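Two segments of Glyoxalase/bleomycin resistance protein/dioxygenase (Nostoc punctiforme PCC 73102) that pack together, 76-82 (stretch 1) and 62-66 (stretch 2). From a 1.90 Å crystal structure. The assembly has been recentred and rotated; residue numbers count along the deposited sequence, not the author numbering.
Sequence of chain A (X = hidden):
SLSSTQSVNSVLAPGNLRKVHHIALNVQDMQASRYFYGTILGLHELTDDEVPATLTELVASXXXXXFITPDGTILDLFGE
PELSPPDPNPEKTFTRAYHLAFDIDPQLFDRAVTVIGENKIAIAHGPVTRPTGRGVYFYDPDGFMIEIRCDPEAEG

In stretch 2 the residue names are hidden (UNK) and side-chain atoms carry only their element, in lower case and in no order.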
# COMPACT_ATOMS: atom_id res chain seq x y z
N ASP A 76 -1.79 -8.68 1.40
CA ASP A 76 -2.71 -9.50 2.17
C ASP A 76 -4.13 -9.18 1.76
O ASP A 76 -4.50 -8.01 1.64
CB ASP A 76 -2.61 -9.22 3.68
CG ASP A 76 -1.31 -9.71 4.29
OD1 ASP A 76 -0.76 -10.72 3.82
OD2 ASP A 76 -0.86 -9.08 5.28
N LEU A 77 -4.92 -10.22 1.53
CA LEU A 77 -6.32 -10.05 1.18
C LEU A 77 -7.12 -10.63 2.33
O LEU A 77 -6.94 -11.79 2.69
CB LEU A 77 -6.65 -10.77 -0.12
CG LEU A 77 -5.83 -10.38 -1.35
CD1 LEU A 77 -6.33 -11.17 -2.55
CD2 LEU A 77 -5.96 -8.88 -1.62
N PHE A 78 -7.99 -9.81 2.91
CA PHE A 78 -8.83 -10.23 4.02
C PHE A 78 -10.26 -10.33 3.54
O PHE A 78 -10.85 -9.33 3.13
CB PHE A 78 -8.72 -9.21 5.17
CG PHE A 78 -7.44 -9.29 5.94
CD1 PHE A 78 -7.31 -10.19 6.99
CD2 PHE A 78 -6.34 -8.50 5.59
CE1 PHE A 78 -6.11 -10.31 7.69
CE2 PHE A 78 -5.13 -8.61 6.28
CZ PHE A 78 -5.02 -9.52 7.33
N GLY A 79 -10.82 -11.53 3.59
CA GLY A 79 -12.19 -11.72 3.15
C GLY A 79 -13.18 -11.04 4.07
O GLY A 79 -13.25 -11.35 5.26
N GLU A 80 -13.93 -10.10 3.52
CA GLU A 80 -14.93 -9.34 4.27
C GLU A 80 -16.20 -9.26 3.43
O GLU A 80 -16.56 -8.20 2.93
CB GLU A 80 -14.42 -7.92 4.53
CG GLU A 80 -13.23 -7.82 5.48
CD GLU A 80 -13.56 -8.29 6.88
OE1 GLU A 80 -14.76 -8.32 7.23
OE2 GLU A 80 -12.62 -8.62 7.64
N PRO A 81 -16.91 -10.40 3.28
CA PRO A 81 -18.14 -10.44 2.49
C PRO A 81 -19.27 -9.55 2.98
O PRO A 81 -20.18 -9.23 2.22
CB PRO A 81 -18.51 -11.92 2.52
CG PRO A 81 -18.03 -12.35 3.87
CD PRO A 81 -16.67 -11.69 3.94
N GLU A 82 -19.22 -9.13 4.24
CA GLU A 82 -20.28 -8.28 4.77
C GLU A 82 -19.95 -6.79 4.80
O GLU A 82 -20.79 -5.98 5.20
CB GLU A 82 -20.67 -8.77 6.17
CG GLU A 82 -21.29 -10.16 6.14
CD GLU A 82 -21.84 -10.60 7.48
OE1 GLU A 82 -21.06 -10.69 8.45
OE2 GLU A 82 -23.06 -10.85 7.56
N UNK A 62 -9.46 -20.15 3.63
CA UNK A 62 -9.75 -19.19 2.57
C UNK A 62 -10.28 -17.85 3.05
O UNK A 62 -10.87 -17.10 2.28
N UNK A 63 -10.08 -17.55 4.33
CA UNK A 63 -10.54 -16.29 4.90
C UNK A 63 -9.51 -15.20 4.60
O UNK A 63 -9.83 -14.01 4.55
n UNK A 63 -14.70 -13.44 6.82
c UNK A 63 -13.34 -13.76 7.34
c UNK A 63 -12.71 -14.92 6.58
c UNK A 63 -10.72 -16.43 6.41
c UNK A 63 -11.31 -15.21 7.09
N UNK A 64 -8.27 -15.63 4.41
CA UNK A 64 -7.17 -14.72 4.12
C UNK A 64 -6.30 -15.32 3.03
O UNK A 64 -6.14 -16.54 2.95
c UNK A 64 -7.13 -13.83 6.47
c UNK A 64 -6.30 -14.49 5.38
c UNK A 64 -5.10 -13.61 5.03
N UNK A 65 -5.75 -14.46 2.18
CA UNK A 65 -4.86 -14.90 1.11
C UNK A 65 -3.66 -13.96 1.11
O UNK A 65 -3.80 -12.77 1.38
c UNK A 65 -5.59 -14.84 -0.24
N UNK A 66 -2.48 -14.51 0.82
CA UNK A 66 -1.25 -13.73 0.79
C UNK A 66 -0.57 -13.92 -0.55
O UNK A 66 -0.35 -15.04 -0.99
n UNK A 66 0.38 -13.45 4.10
o UNK A 66 -1.81 -13.48 3.61
c UNK A 66 -0.65 -13.67 3.28
c UNK A 66 -0.29 -14.21 1.89

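Position 62 has backbone atoms and no side-chain atom on CA, so no side chain touches stretch 1. Its phi/psi of 79/19 lies at positive phi, a region that favours a residue without CB, and it is the first residue to leave helical geometry after a helix. No side-chain atom is modelled on CA, and the positive phi is consistent with this: Gly62.

Position 63 carries five side-chain atoms, four carbons in an unbranched row ending in a nitrogen. The terminal nitrogen lies 3.0 Å from Gly79 O and 3.9 Å from Pro81 CD. That chain is lysine's alone among the common residues, so this is Lys63. Its CA-to-CB bond points sideways, but the extended end (chi3 and chi4 both t) comes back to stretch 1, where the approach to Gly79 O is a hydrogen bond donated by Lys63 NZ. The backbone contributes as well, Gly79 N donating to Lys63 O at 2.8 Å with an N-H...O angle of 162°.

Position 64 has three side-chain carbons, one bearing the other two. One of the two terminal carbons lies 3.7 Å from Phe78 CD1, oblique to the ring. Branching at CB with three carbons in all and no heteroatom gives Val64. The carbon near the ring is CG2, and Val64 CA makes a CA-H...O contact with Leu77 O at 3.3 Å.

Position 65 shows a single side-chain carbon, which is 4.2 Å, CB to CB, from Leu77. One carbon and no more means Ala65. Here the backbone pairing is reciprocal: Leu77 N donates to Ala65 O at 2.8 Å (168°), and Ala65 N donates to Leu77 O at 3.0 Å (160°).

Position 66 has two carbons, the second carrying one oxygen and one nitrogen, and its polar end approaches the carboxylate of Asp76. A terminal amide one carbon beyond CB defines Asn66. The amide is probably turned over in the model, so its individual O and N assignments cannot settle the pairing with Asp76.

The contact is an antiparallel strand pairing: the axes of 76-79 and 64-66 approach to 4.7 Å, with their N-to-C directions 168° apart. Leu77 and Ala65 form the hydrogen-bonded pair, flanked by the non-hydrogen-bonded pairs Asp76 with Asn66 (CA-CA 4.7 Å) and Phe78 with Val64 (4.8 Å). The alternation puts Leu77 and Ala65 on one face of the sheet and the flanking pairs on the other. Beyond the last bridge, Gly79 and Lys63 extend the association through a backbone and a side-chain hydrogen bond. An ideal CB on Gly79 would lie just 3.2 Å from Lys63 O, a tight approach that the absence of a side chain avoids. Altogether 384 Å² is buried, counting both sides.

Stretch 2 62-66: GKVAN
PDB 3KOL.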